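Local coordinates for protein tyrosinase (Aspergillus oryzae, PDB 6JU8) that probably uses a pair of copper ions and molecular oxygen to oxidise L-tyrosine and L-dopa to L-dopaquinone for melanin synthesis, at residues 411-416 against 420-425; 56-59 against 64-67; 295-300 against 304-309; 10-15 against 117-122; 44-49 against 195-200. The protein carries 1 engineered substitution. One frame throughout, in Å; residues are numbered along the deposited sequence. Where two conformers were deposited one is given.

Interaction 1: 411-416 against 420-425; sequences FHRFCE and KVVFFR
Arg-413 lays its aliphatic chain across the ring of Phe-424 at about a right angle. CD sits over the middle of one face, 3.6 Å from the ring centroid, in a CH-pi contact, while CB of Arg-413 stands 3.5 Å from CE1 of Phe-424. With CG wedged between backbone N and carbonyl carbon (chi1 53°) and a bend at chi3, the guanidinium rises farther above the same face, too far (CZ 5.6 Å from the centroid) for more than a weak cation-pi attraction. A water accepts from Arg-413 NH1 and donates to Phe-423 O. Strands 412-415 and 420-423 form a two-stranded antiparallel beta hairpin, in which Arg-413 and Val-422 are a hydrogen-bonded pair: both N-to-O bonds, Arg-413 N to Val-422 O and Val-422 N to Arg-413 O, measure 2.9 Å. The side chains of His-412 and Phe-423, a non-hydrogen-bonded pair, lie side by side and point the same way; their rings are nearly parallel, 17° apart, but slid so far that they barely overlap (centroids 4.7 Å apart). His-412 ND1 is hydrogen-bonded to Asp-79 OD2. At the Phe-411 end, Phe-424 N bonds to Phe-411 O at 3.0 Å, and the Phe-411 ring meets Trp-106.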
# COMPACT_ATOMS: atom_id res chain seq x y z
N PHE A 411 -5.51 -23.02 26.04
CA PHE A 411 -5.57 -21.94 27.00
C PHE A 411 -5.71 -22.44 28.43
O PHE A 411 -6.71 -23.07 28.75
CB PHE A 411 -6.72 -21.00 26.66
CG PHE A 411 -6.66 -20.45 25.25
CD1 PHE A 411 -5.48 -19.86 24.78
CD2 PHE A 411 -7.77 -20.50 24.42
CE1 PHE A 411 -5.44 -19.33 23.49
CE2 PHE A 411 -7.74 -19.95 23.16
CZ PHE A 411 -6.57 -19.35 22.70
N HIS A 412 -4.73 -22.13 29.26
CA HIS A 412 -4.69 -22.58 30.65
C HIS A 412 -5.18 -21.50 31.61
O HIS A 412 -4.96 -20.31 31.41
CB HIS A 412 -3.28 -22.99 31.04
CG HIS A 412 -2.82 -24.24 30.35
ND1 HIS A 412 -1.75 -24.23 29.49
CD2 HIS A 412 -3.24 -25.51 30.39
CE1 HIS A 412 -1.53 -25.44 29.02
NE2 HIS A 412 -2.43 -26.25 29.56
N ARG A 413 -5.81 -21.96 32.69
CA ARG A 413 -6.21 -21.08 33.77
C ARG A 413 -6.03 -21.79 35.11
O ARG A 413 -5.94 -23.01 35.19
CB ARG A 413 -7.66 -20.62 33.63
CG ARG A 413 -8.64 -21.77 33.46
CD ARG A 413 -10.06 -21.28 33.24
NE ARG A 413 -10.55 -20.48 34.36
CZ ARG A 413 -11.13 -21.01 35.44
NH1 ARG A 413 -11.31 -22.31 35.58
NH2 ARG A 413 -11.53 -20.17 36.39
N PHE A 414 -6.02 -20.98 36.15
CA PHE A 414 -5.96 -21.50 37.51
C PHE A 414 -7.40 -21.59 38.02
O PHE A 414 -8.10 -20.56 37.99
CB PHE A 414 -5.07 -20.59 38.35
CG PHE A 414 -4.85 -21.00 39.78
CD1 PHE A 414 -4.05 -22.08 40.10
CD2 PHE A 414 -5.44 -20.27 40.80
CE1 PHE A 414 -3.85 -22.44 41.42
CE2 PHE A 414 -5.24 -20.63 42.12
CZ PHE A 414 -4.44 -21.72 42.43
N CYS A 415 -7.82 -22.79 38.40
CA CYS A 415 -9.13 -23.02 39.00
C CYS A 415 -9.08 -22.77 40.50
O CYS A 415 -8.29 -23.41 41.21
CB CYS A 415 -9.61 -24.45 38.74
SG CYS A 415 -11.36 -24.69 39.22
N GLU A 416 -9.90 -21.85 41.01
CA GLU A 416 -9.77 -21.46 42.42
C GLU A 416 -10.52 -22.41 43.34
O GLU A 416 -10.25 -22.51 44.53
CB GLU A 416 -10.26 -20.03 42.65
N LYS A 420 -6.18 -26.03 40.82
CA LYS A 420 -5.52 -26.77 39.76
C LYS A 420 -5.35 -25.91 38.52
O LYS A 420 -6.12 -24.98 38.28
CB LYS A 420 -6.33 -28.02 39.37
CG LYS A 420 -6.44 -29.06 40.47
CD LYS A 420 -5.29 -30.05 40.49
CE LYS A 420 -5.61 -31.29 41.31
NZ LYS A 420 -6.47 -30.93 42.47
N VAL A 421 -4.37 -26.25 37.70
CA VAL A 421 -4.26 -25.73 36.34
C VAL A 421 -5.12 -26.58 35.41
O VAL A 421 -5.01 -27.81 35.38
CB VAL A 421 -2.80 -25.77 35.83
CG1 VAL A 421 -2.75 -25.34 34.36
CG2 VAL A 421 -1.94 -24.88 36.71
N VAL A 422 -6.02 -25.91 34.69
CA VAL A 422 -6.96 -26.61 33.82
C VAL A 422 -7.06 -25.84 32.50
O VAL A 422 -6.61 -24.70 32.44
CB VAL A 422 -8.36 -26.73 34.43
CG1 VAL A 422 -8.35 -27.57 35.70
CG2 VAL A 422 -8.95 -25.34 34.70
N PHE A 423 -7.67 -26.46 31.49
CA PHE A 423 -8.03 -25.67 30.31
C PHE A 423 -9.26 -24.82 30.58
O PHE A 423 -10.17 -25.25 31.31
CB PHE A 423 -8.29 -26.59 29.12
CG PHE A 423 -7.04 -27.20 28.54
CD1 PHE A 423 -6.05 -26.37 28.00
CD2 PHE A 423 -6.86 -28.56 28.50
CE1 PHE A 423 -4.92 -26.92 27.43
CE2 PHE A 423 -5.73 -29.11 27.94
CZ PHE A 423 -4.74 -28.30 27.41
N PHE A 424 -9.35 -23.67 29.93
CA PHE A 424 -10.61 -22.94 29.82
C PHE A 424 -11.72 -23.81 29.24
O PHE A 424 -11.49 -24.67 28.39
CB PHE A 424 -10.45 -21.71 28.93
CG PHE A 424 -10.02 -20.45 29.66
CD1 PHE A 424 -8.69 -20.16 29.92
CD2 PHE A 424 -10.99 -19.55 30.07
CE1 PHE A 424 -8.33 -18.99 30.58
CE2 PHE A 424 -10.65 -18.39 30.74
CZ PHE A 424 -9.32 -18.12 31.00
N ARG A 425 -12.94 -23.56 29.70
CA ARG A 425 -14.18 -24.09 29.16
C ARG A 425 -15.11 -22.92 28.88
O ARG A 425 -14.96 -21.86 29.49
CB ARG A 425 -14.84 -25.10 30.12
CG ARG A 425 -13.93 -26.31 30.30
CD ARG A 425 -14.64 -27.62 30.06
NE ARG A 425 -13.68 -28.72 30.12
CZ ARG A 425 -13.88 -29.79 30.87
NH1 ARG A 425 -15.00 -29.85 31.58
NH2 ARG A 425 -13.00 -30.77 30.91
O HOH W 1 -11.92 -24.45 33.39

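Interaction 2: 56-59 against 64-67; sequences RPLN and YFRL
Phe-65, on the first turn of helix 64-69, offers one ring face to the methyl CD2 of Leu-58, which comes in obliquely from the preceding loop. The methyl does not settle over the ring centre but leans to the CG-CD1 side: Leu-58 CD2 is 3.3 Å from Phe-65 CD1, a close approach, and 3.6 Å from its CG. Elsewhere the same ring meets Tyr-368 and packs on Leu-209, so it lies buried. Arg-66 follows and reaches back to the loop by its polar end. Its chain is folded at chi2 (-71°) and again at chi3 (-53°), which curls CG and CD round the carbonyl oxygen of Leu-58, each 3.3 Å from Leu-58 O. The curl delivers Arg-66 NH1 to that same oxygen, with 3.0 Å between Arg-66 NH1 and Leu-58 O. The bond is nearly straight, and the oxygen lies close to the guanidinium plane. On the other terminal nitrogen, Arg-66 NH2 makes a salt bridge with Glu-77 OE2, so both ends of the fork are held and its rotation is fixed. Ser-63 OG also takes the Arg-66 backbone N. Leu-67 turns instead to Leu-113 of helix 103-129. The arrangement is a short loop between helices 41-55 and 64-69, folded back on the start of the helix that leads to the copper ligand His-71.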
# COMPACT_ATOMS: atom_id res chain seq x y z
N ARG A 56 9.98 -10.01 19.76
CA ARG A 56 10.45 -11.15 20.57
C ARG A 56 10.74 -12.31 19.63
O ARG A 56 10.11 -12.42 18.59
CB ARG A 56 9.40 -11.55 21.61
CG ARG A 56 9.21 -10.54 22.73
CD ARG A 56 7.92 -10.85 23.49
NE ARG A 56 7.73 -9.96 24.60
CZ ARG A 56 6.71 -9.87 25.43
NH1 ARG A 56 5.67 -10.68 25.24
NH2 ARG A 56 6.70 -8.99 26.43
N PRO A 57 11.69 -13.18 19.99
CA PRO A 57 12.06 -14.28 19.11
C PRO A 57 11.09 -15.46 19.17
O PRO A 57 10.24 -15.55 20.04
CB PRO A 57 13.43 -14.69 19.63
CG PRO A 57 13.38 -14.34 21.09
CD PRO A 57 12.50 -13.12 21.22
N LEU A 58 11.31 -16.39 18.22
CA LEU A 58 10.40 -17.51 18.06
C LEU A 58 10.38 -18.42 19.27
O LEU A 58 9.42 -19.14 19.53
CB LEU A 58 10.83 -18.34 16.84
CG LEU A 58 10.55 -17.67 15.50
CD1 LEU A 58 11.24 -18.42 14.36
CD2 LEU A 58 9.06 -17.59 15.23
N ASN A 59 11.48 -18.43 20.04
CA ASN A 59 11.52 -19.37 21.16
C ASN A 59 10.79 -18.78 22.35
O ASN A 59 10.71 -19.43 23.39
CB ASN A 59 12.95 -19.76 21.52
CG ASN A 59 13.76 -18.65 22.15
OD1 ASN A 59 13.46 -17.47 22.04
ND2 ASN A 59 14.82 -18.99 22.86
N TYR A 64 4.84 -12.12 19.18
CA TYR A 64 3.68 -12.00 18.30
C TYR A 64 3.52 -13.19 17.37
O TYR A 64 2.42 -13.74 17.20
CB TYR A 64 3.81 -10.70 17.48
CG TYR A 64 2.57 -10.41 16.65
CD1 TYR A 64 1.52 -9.66 17.16
CD2 TYR A 64 2.47 -10.90 15.35
CE1 TYR A 64 0.40 -9.39 16.40
CE2 TYR A 64 1.35 -10.65 14.57
CZ TYR A 64 0.32 -9.90 15.11
OH TYR A 64 -0.80 -9.65 14.34
N PHE A 65 4.64 -13.62 16.77
CA PHE A 65 4.57 -14.74 15.85
C PHE A 65 3.96 -15.96 16.54
O PHE A 65 3.09 -16.64 16.02
CB PHE A 65 5.96 -15.11 15.30
CG PHE A 65 5.90 -16.24 14.30
CD1 PHE A 65 5.80 -17.57 14.72
CD2 PHE A 65 5.92 -15.97 12.93
CE1 PHE A 65 5.71 -18.61 13.81
CE2 PHE A 65 5.82 -17.00 12.02
CZ PHE A 65 5.74 -18.31 12.45
N ARG A 66 4.44 -16.28 17.76
CA ARG A 66 3.94 -17.48 18.42
C ARG A 66 2.51 -17.32 18.89
O ARG A 66 1.75 -18.31 18.90
CB ARG A 66 4.87 -17.86 19.57
CG ARG A 66 6.26 -18.29 19.16
CD ARG A 66 6.30 -19.66 18.47
NE ARG A 66 5.65 -20.72 19.25
CZ ARG A 66 6.18 -21.31 20.30
NH1 ARG A 66 7.37 -20.93 20.77
NH2 ARG A 66 5.51 -22.26 20.95
N LEU A 67 2.09 -16.14 19.32
CA LEU A 67 0.69 -15.92 19.68
C LEU A 67 -0.23 -16.05 18.48
O LEU A 67 -1.26 -16.74 18.55
CB LEU A 67 0.53 -14.53 20.32
CG LEU A 67 1.22 -14.40 21.68
CD1 LEU A 67 1.24 -12.94 22.10
CD2 LEU A 67 0.48 -15.26 22.71

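Interaction 3: 295-300 against 304-309; sequences GLNWGE and TRYDDK
Tyr-306 presses its ring against the start of helix 298-302, and here the packing is close: CD1 of Tyr-306 lies 3.3 Å from Gly-299 C, where no side chain intervenes. CG of Glu-300 lies over one ring face, toward the rim, at a separation too short to be reliable. At the far end of the ring the contact becomes polar. Asn-297 comes from the opposite direction and donates ND2 to Tyr-306 OH, 3.0 Å away, with the hydroxyl oxygen in the amide plane and the N-H aimed almost straight at it (170°). Past Tyr-306 the contact loosens: its backbone O turns to Lys-399 NZ, whose charge also lies against the ring, and the chain continues into exposed residues. The same asparagine caps the helix. Its OD1 accepts from Glu-300 N at 2.8 Å, and Glu-300 OE2 accepts from Asn-297 N at 2.9 Å. This reciprocal pair is a capping box at the N-terminus of the helix, while the ND2 of the same amide donates to the tyrosine.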
# COMPACT_ATOMS: atom_id res chain seq x y z
N GLY A 295 -35.88 -15.00 18.61
CA GLY A 295 -36.24 -16.40 18.64
C GLY A 295 -35.14 -17.34 18.21
O GLY A 295 -35.42 -18.50 17.91
N LEU A 296 -33.90 -16.85 18.22
CA LEU A 296 -32.76 -17.67 17.85
C LEU A 296 -32.08 -18.31 19.05
O LEU A 296 -32.07 -17.78 20.17
CB LEU A 296 -31.72 -16.79 17.13
CG LEU A 296 -32.21 -16.04 15.90
CD1 LEU A 296 -31.03 -15.41 15.18
CD2 LEU A 296 -33.01 -16.95 14.98
N ASN A 297 -31.50 -19.49 18.84
CA ASN A 297 -30.79 -20.16 19.92
C ASN A 297 -29.29 -19.97 19.73
O ASN A 297 -28.80 -19.41 18.73
CB ASN A 297 -31.22 -21.63 20.03
CG ASN A 297 -30.88 -22.48 18.83
OD1 ASN A 297 -29.82 -22.34 18.23
ND2 ASN A 297 -31.74 -23.46 18.48
N TRP A 298 -28.52 -20.40 20.74
CA TRP A 298 -27.07 -20.26 20.73
C TRP A 298 -26.46 -20.96 19.53
O TRP A 298 -25.54 -20.43 18.87
CB TRP A 298 -26.43 -20.82 22.03
CG TRP A 298 -24.93 -20.75 21.93
CD1 TRP A 298 -24.08 -21.79 21.63
CD2 TRP A 298 -24.10 -19.60 22.09
NE1 TRP A 298 -22.78 -21.35 21.61
CE2 TRP A 298 -22.77 -20.01 21.88
CE3 TRP A 298 -24.37 -18.25 22.39
CZ2 TRP A 298 -21.70 -19.12 21.97
CZ3 TRP A 298 -23.30 -17.37 22.47
CH2 TRP A 298 -21.99 -17.81 22.26
N GLY A 299 -26.91 -22.17 19.23
CA GLY A 299 -26.33 -22.94 18.12
C GLY A 299 -26.45 -22.16 16.83
O GLY A 299 -25.50 -22.07 16.02
N GLU A 300 -27.64 -21.61 16.56
CA GLU A 300 -27.92 -20.91 15.32
C GLU A 300 -27.15 -19.60 15.23
O GLU A 300 -26.76 -19.18 14.13
CB GLU A 300 -29.41 -20.57 15.18
CG GLU A 300 -30.37 -21.73 15.22
CD GLU A 300 -31.79 -21.17 15.22
OE1 GLU A 300 -32.47 -21.39 14.21
OE2 GLU A 300 -32.24 -20.58 16.22
N THR A 304 -21.47 -21.58 11.80
CA THR A 304 -21.86 -22.19 10.52
C THR A 304 -22.25 -23.64 10.68
O THR A 304 -22.87 -24.22 9.77
CB THR A 304 -20.71 -22.06 9.50
OG1 THR A 304 -19.50 -22.53 10.09
CG2 THR A 304 -20.51 -20.59 9.12
N ARG A 305 -21.95 -24.31 11.80
CA ARG A 305 -22.26 -25.74 11.90
C ARG A 305 -23.76 -26.00 12.00
O ARG A 305 -24.21 -27.11 11.68
CB ARG A 305 -21.54 -26.35 13.12
CG ARG A 305 -21.78 -27.86 13.20
CD ARG A 305 -21.05 -28.52 14.35
NE ARG A 305 -19.61 -28.53 14.18
CZ ARG A 305 -18.80 -29.42 14.74
NH1 ARG A 305 -17.49 -29.31 14.52
NH2 ARG A 305 -19.28 -30.41 15.50
N TYR A 306 -24.53 -25.01 12.47
CA TYR A 306 -25.92 -25.32 12.80
C TYR A 306 -26.69 -25.78 11.58
O TYR A 306 -27.41 -26.77 11.65
CB TYR A 306 -26.62 -24.11 13.42
CG TYR A 306 -27.91 -24.46 14.13
CD1 TYR A 306 -27.90 -24.83 15.47
CD2 TYR A 306 -29.14 -24.43 13.47
CE1 TYR A 306 -29.06 -25.14 16.14
CE2 TYR A 306 -30.31 -24.73 14.14
CZ TYR A 306 -30.26 -25.10 15.46
OH TYR A 306 -31.41 -25.41 16.17
N ASP A 307 -26.51 -25.07 10.46
CA ASP A 307 -27.22 -25.49 9.26
C ASP A 307 -26.23 -25.50 8.11
O ASP A 307 -26.08 -24.47 7.44
CB ASP A 307 -28.40 -24.57 8.97
CG ASP A 307 -29.41 -25.10 7.97
OD1 ASP A 307 -29.11 -26.05 7.22
OD2 ASP A 307 -30.54 -24.57 7.92
N ASP A 308 -25.57 -26.61 7.88
CA ASP A 308 -24.64 -26.81 6.77
C ASP A 308 -25.10 -26.16 5.46
O ASP A 308 -24.30 -25.55 4.75
CB ASP A 308 -24.43 -28.31 6.46
CG ASP A 308 -23.62 -28.96 7.58
OD1 ASP A 308 -22.83 -28.22 8.19
OD2 ASP A 308 -23.75 -30.18 7.84
N LYS A 309 -26.37 -26.36 5.13
CA LYS A 309 -26.94 -25.99 3.85
C LYS A 309 -26.83 -24.50 3.55
O LYS A 309 -26.69 -24.10 2.39
CB LYS A 309 -28.42 -26.40 3.82

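Interaction 4: 10-15 against 117-122; sequences TGIPKD and VIYEAM
Ile-12 reaches Tyr-119 with both branches of its side chain. Where the chain forks at CB, the methyl CG2 goes over the ring, 3.6 Å from its centroid and only 8° off the normal, a CH-pi contact centred on one face. The other branch runs back toward the root of the tyrosine: CG1, anti to the carbonyl carbon (chi1 -69°), is 3.6 Å from Tyr-119 CB. Its terminal methyl CD1 likewise lies 3.6 Å from Tyr-119 CB and is near Tyr-119 CG, so the isoleucine spans the ring from its CB end to its centre. The contact joins the loop before helix 26-34 to helix 103-129, the long helix that carries the copper ligand His-107 near its start. Next along, Pro-13 and Tyr-119 point toward each other, Pro-13 CD meeting the ring obliquely at CE2, 3.6 Å away. A water then bridges the polar ends, donating to Pro-13 O at 2.6 Å and lying 3.0 Å from Tyr-119 OH. Further back, Gln-116 of the same helix takes the backbone N of Thr-10 and of Gly-11 on its OE1, while Ile-12 O is bonded to Asn-436 ND2.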
# COMPACT_ATOMS: atom_id res chain seq x y z
N THR A 10 -5.93 -14.72 32.70
CA THR A 10 -6.81 -14.15 33.69
C THR A 10 -7.55 -12.94 33.15
O THR A 10 -8.53 -12.50 33.76
CB THR A 10 -6.00 -13.63 34.90
OG1 THR A 10 -4.99 -12.72 34.43
CG2 THR A 10 -5.26 -14.79 35.57
N GLY A 11 -7.08 -12.36 32.05
CA GLY A 11 -7.49 -10.99 31.75
C GLY A 11 -6.64 -10.03 32.56
O GLY A 11 -5.85 -10.46 33.43
N ILE A 12 -6.72 -8.74 32.26
CA ILE A 12 -5.91 -7.77 33.03
C ILE A 12 -6.35 -7.79 34.49
O ILE A 12 -7.55 -7.83 34.79
CB ILE A 12 -6.06 -6.38 32.39
CG1 ILE A 12 -5.38 -6.37 31.01
CG2 ILE A 12 -5.53 -5.28 33.30
CD1 ILE A 12 -5.66 -5.16 30.17
N PRO A 13 -5.41 -7.87 35.43
CA PRO A 13 -5.77 -8.02 36.85
C PRO A 13 -6.66 -6.87 37.32
O PRO A 13 -6.58 -5.73 36.87
CB PRO A 13 -4.43 -8.01 37.59
CG PRO A 13 -3.45 -8.47 36.55
CD PRO A 13 -3.95 -7.92 35.24
N LYS A 14 -7.53 -7.21 38.26
CA LYS A 14 -8.47 -6.25 38.82
C LYS A 14 -7.77 -5.30 39.78
O LYS A 14 -7.00 -5.69 40.67
CB LYS A 14 -9.61 -7.02 39.51
N ASP A 15 -8.03 -4.03 39.53
CA ASP A 15 -7.54 -2.96 40.38
C ASP A 15 -8.75 -2.19 40.92
O ASP A 15 -9.59 -1.82 40.10
CB ASP A 15 -6.66 -1.97 39.63
CG ASP A 15 -6.02 -0.97 40.59
OD1 ASP A 15 -4.78 -0.96 40.65
OD2 ASP A 15 -6.76 -0.26 41.31
N VAL A 117 -1.23 -10.11 27.39
CA VAL A 117 0.19 -10.05 27.04
C VAL A 117 0.61 -8.62 26.74
O VAL A 117 1.68 -8.15 27.16
CB VAL A 117 0.50 -10.98 25.86
CG1 VAL A 117 1.90 -10.74 25.31
CG2 VAL A 117 0.31 -12.43 26.31
N ILE A 118 -0.23 -7.90 25.99
CA ILE A 118 0.04 -6.49 25.73
C ILE A 118 0.12 -5.65 26.99
O ILE A 118 1.10 -4.89 27.17
CB ILE A 118 -1.00 -5.92 24.74
CG1 ILE A 118 -0.86 -6.56 23.36
CG2 ILE A 118 -0.85 -4.39 24.68
CD1 ILE A 118 -2.07 -6.31 22.47
N TYR A 119 -0.84 -5.79 27.89
CA TYR A 119 -0.84 -5.08 29.16
C TYR A 119 0.44 -5.37 29.93
O TYR A 119 1.07 -4.47 30.47
CB TYR A 119 -2.06 -5.50 29.97
CG TYR A 119 -2.05 -5.04 31.42
CD1 TYR A 119 -2.44 -3.75 31.76
CD2 TYR A 119 -1.69 -5.92 32.45
CE1 TYR A 119 -2.45 -3.33 33.10
CE2 TYR A 119 -1.71 -5.50 33.76
CZ TYR A 119 -2.08 -4.22 34.08
OH TYR A 119 -2.09 -3.84 35.41
N GLU A 120 0.82 -6.65 30.03
CA GLU A 120 2.07 -6.97 30.74
C GLU A 120 3.29 -6.31 30.12
O GLU A 120 4.17 -5.83 30.85
CB GLU A 120 2.21 -8.51 30.80
CG GLU A 120 1.18 -9.09 31.75
CD GLU A 120 1.09 -10.61 31.72
OE1 GLU A 120 1.82 -11.25 30.94
OE2 GLU A 120 0.25 -11.15 32.48
N ALA A 121 3.33 -6.24 28.78
CA ALA A 121 4.43 -5.54 28.12
C ALA A 121 4.34 -4.04 28.39
O ALA A 121 5.35 -3.33 28.49
CB ALA A 121 4.44 -5.84 26.62
N MET A 122 3.13 -3.49 28.53
CA MET A 122 3.01 -2.06 28.85
C MET A 122 3.61 -1.76 30.21
O MET A 122 4.31 -0.77 30.41
CB MET A 122 1.53 -1.64 28.91
CG MET A 122 0.84 -1.59 27.55
SD MET A 122 -0.87 -1.08 27.77
CE MET A 122 -1.33 -0.82 26.05
O HOH W 2 -4.91 -3.71 36.51

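Interaction 5: 44-49 against 195-200; sequences TLFVEA and NPLYRF
A buried apolar seam joins helix 41-55 to the loop that follows strand 190-194, where Val-47 meets Pro-196 and Phe-46 meets Leu-197. Val-47 and Pro-196 cross at about a right angle: the methyl CG1, placed anti to the backbone N (chi1 169°), lies 3.7 Å from Pro-196 CD. The proline also rests its CG against the helix backbone, 3.6 Å from Val-47 O, an oxygen that is hydrogen-bonded to Thr-51 OG1. Phe-46, one residue earlier, extends its ring past the helix side so that its far atom, CZ, stands 3.9 Å from Leu-197 CD2. The two side chains likewise cross at about a right angle, and the phenyl ring also meets Trp-145. No hydrogen bond passes between the two segments here, but nearby Pro-196 O takes Gln-54 NE2 of helix 41-55. Asn-195 bonds within the loop: its OD1 accepts from Leu-197 N at 2.9 Å, the donor standing above the carbonyl plane, while its own O accepts from Tyr-198 N at 3.1 Å. Asn-195 ND2 is bonded to Met-176 O. The OD1 bond to Leu-197 N makes an Asx turn, consistent with holding Pro-196 and Leu-197 toward the helix.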
# COMPACT_ATOMS: atom_id res chain seq x y z
N THR A 44 0.73 5.54 22.90
CA THR A 44 2.15 5.22 23.04
C THR A 44 2.37 3.86 23.67
O THR A 44 3.18 3.05 23.21
CB THR A 44 2.83 6.32 23.88
OG1 THR A 44 2.73 7.58 23.20
CG2 THR A 44 4.33 6.05 24.08
N LEU A 45 1.64 3.56 24.75
CA LEU A 45 1.76 2.26 25.41
C LEU A 45 1.46 1.12 24.46
O LEU A 45 2.14 0.09 24.41
CB LEU A 45 0.80 2.24 26.61
CG LEU A 45 1.22 3.03 27.85
CD1 LEU A 45 0.09 3.01 28.88
CD2 LEU A 45 2.55 2.50 28.40
N PHE A 46 0.38 1.28 23.67
CA PHE A 46 -0.05 0.19 22.80
C PHE A 46 0.99 0.00 21.69
O PHE A 46 1.44 -1.12 21.42
CB PHE A 46 -1.45 0.46 22.26
CG PHE A 46 -2.16 -0.62 21.49
CD1 PHE A 46 -1.68 -1.92 21.37
CD2 PHE A 46 -3.36 -0.30 20.84
CE1 PHE A 46 -2.36 -2.90 20.65
CE2 PHE A 46 -4.05 -1.28 20.14
CZ PHE A 46 -3.58 -2.58 20.05
N VAL A 47 1.42 1.10 21.07
CA VAL A 47 2.44 0.99 20.01
C VAL A 47 3.74 0.41 20.53
O VAL A 47 4.34 -0.49 19.93
CB VAL A 47 2.69 2.39 19.39
CG1 VAL A 47 3.91 2.37 18.50
CG2 VAL A 47 1.46 2.86 18.64
N GLU A 48 4.21 0.90 21.68
CA GLU A 48 5.51 0.47 22.18
C GLU A 48 5.44 -0.97 22.67
O GLU A 48 6.36 -1.75 22.40
CB GLU A 48 6.03 1.39 23.29
CG GLU A 48 6.30 2.82 22.82
CD GLU A 48 7.58 3.03 22.05
OE1 GLU A 48 8.35 2.09 21.83
OE2 GLU A 48 7.85 4.18 21.65
N ALA A 49 4.35 -1.32 23.34
CA ALA A 49 4.21 -2.71 23.81
C ALA A 49 4.11 -3.69 22.65
O ALA A 49 4.73 -4.76 22.64
CB ALA A 49 3.00 -2.86 24.71
N ASN A 195 4.32 1.75 12.54
CA ASN A 195 3.10 1.40 13.25
C ASN A 195 2.91 -0.11 13.32
O ASN A 195 2.72 -0.73 12.27
CB ASN A 195 1.94 2.05 12.49
CG ASN A 195 0.60 1.73 13.11
OD1 ASN A 195 0.51 1.11 14.19
ND2 ASN A 195 -0.45 2.10 12.39
N PRO A 196 2.95 -0.73 14.50
CA PRO A 196 2.85 -2.20 14.57
C PRO A 196 1.45 -2.73 14.26
O PRO A 196 1.30 -3.95 14.15
CB PRO A 196 3.27 -2.51 16.01
CG PRO A 196 2.78 -1.27 16.75
CD PRO A 196 3.09 -0.12 15.84
N LEU A 197 0.46 -1.83 14.11
CA LEU A 197 -0.87 -2.28 13.70
C LEU A 197 -1.03 -2.32 12.19
O LEU A 197 -2.03 -2.85 11.68
CB LEU A 197 -1.94 -1.38 14.31
CG LEU A 197 -2.08 -1.48 15.83
CD1 LEU A 197 -2.95 -0.33 16.30
CD2 LEU A 197 -2.63 -2.84 16.23
N TYR A 198 -0.08 -1.76 11.45
CA TYR A 198 -0.23 -1.67 9.99
C TYR A 198 -0.02 -2.99 9.28
O TYR A 198 -0.63 -3.27 8.26
CB TYR A 198 0.77 -0.64 9.50
CG TYR A 198 0.87 -0.28 8.06
CD1 TYR A 198 -0.16 0.40 7.41
CD2 TYR A 198 2.00 -0.58 7.31
CE1 TYR A 198 -0.09 0.77 6.08
CE2 TYR A 198 2.11 -0.22 5.97
CZ TYR A 198 1.06 0.45 5.37
OH TYR A 198 1.17 0.81 4.04
N ARG A 199 0.89 -3.80 9.82
CA ARG A 199 1.29 -5.04 9.21
C ARG A 199 2.16 -5.79 10.22
O ARG A 199 2.55 -5.18 11.23
CB ARG A 199 2.07 -4.89 7.90
CG ARG A 199 3.37 -4.12 7.99
CD ARG A 199 4.61 -4.97 8.27
NE ARG A 199 5.81 -4.12 8.09
CZ ARG A 199 6.35 -3.93 6.90
NH1 ARG A 199 5.80 -4.52 5.84
NH2 ARG A 199 7.40 -3.15 6.76
N PHE A 200 2.46 -7.05 9.93
CA PHE A 200 3.47 -7.77 10.69
C PHE A 200 4.43 -8.42 9.69
O PHE A 200 3.98 -9.00 8.69
CB PHE A 200 2.84 -8.82 11.60
CG PHE A 200 3.88 -9.71 12.27
CD1 PHE A 200 4.71 -9.19 13.25
CD2 PHE A 200 4.01 -11.04 11.91
CE1 PHE A 200 5.67 -9.99 13.85
CE2 PHE A 200 4.97 -11.86 12.50
CZ PHE A 200 5.78 -11.32 13.49

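Interactions 2, 4 and 5 form one connected region. Interaction 4 touches interaction 5 where Met-122 CE lies 3.6 Å from Phe-46 N. Interaction 2 meets interaction 5 where Tyr-64 CD2 lies 3.5 Å from Phe-200 CD1, and meets interaction 4 through Arg-56 and Leu-67 against Val-117. Interaction 1 stays separate, its nearest atoms about 5 Å from interaction 4, yet the Phe-411 side chain reaches about 9 Å from a bound copper ion and about 7 Å from that of His-107. In interaction 2 the Phe-65 side chain is about 11 Å from that of His-71. Interaction 3 lies away from the copper site, its centre about 36 Å from that of interaction 2.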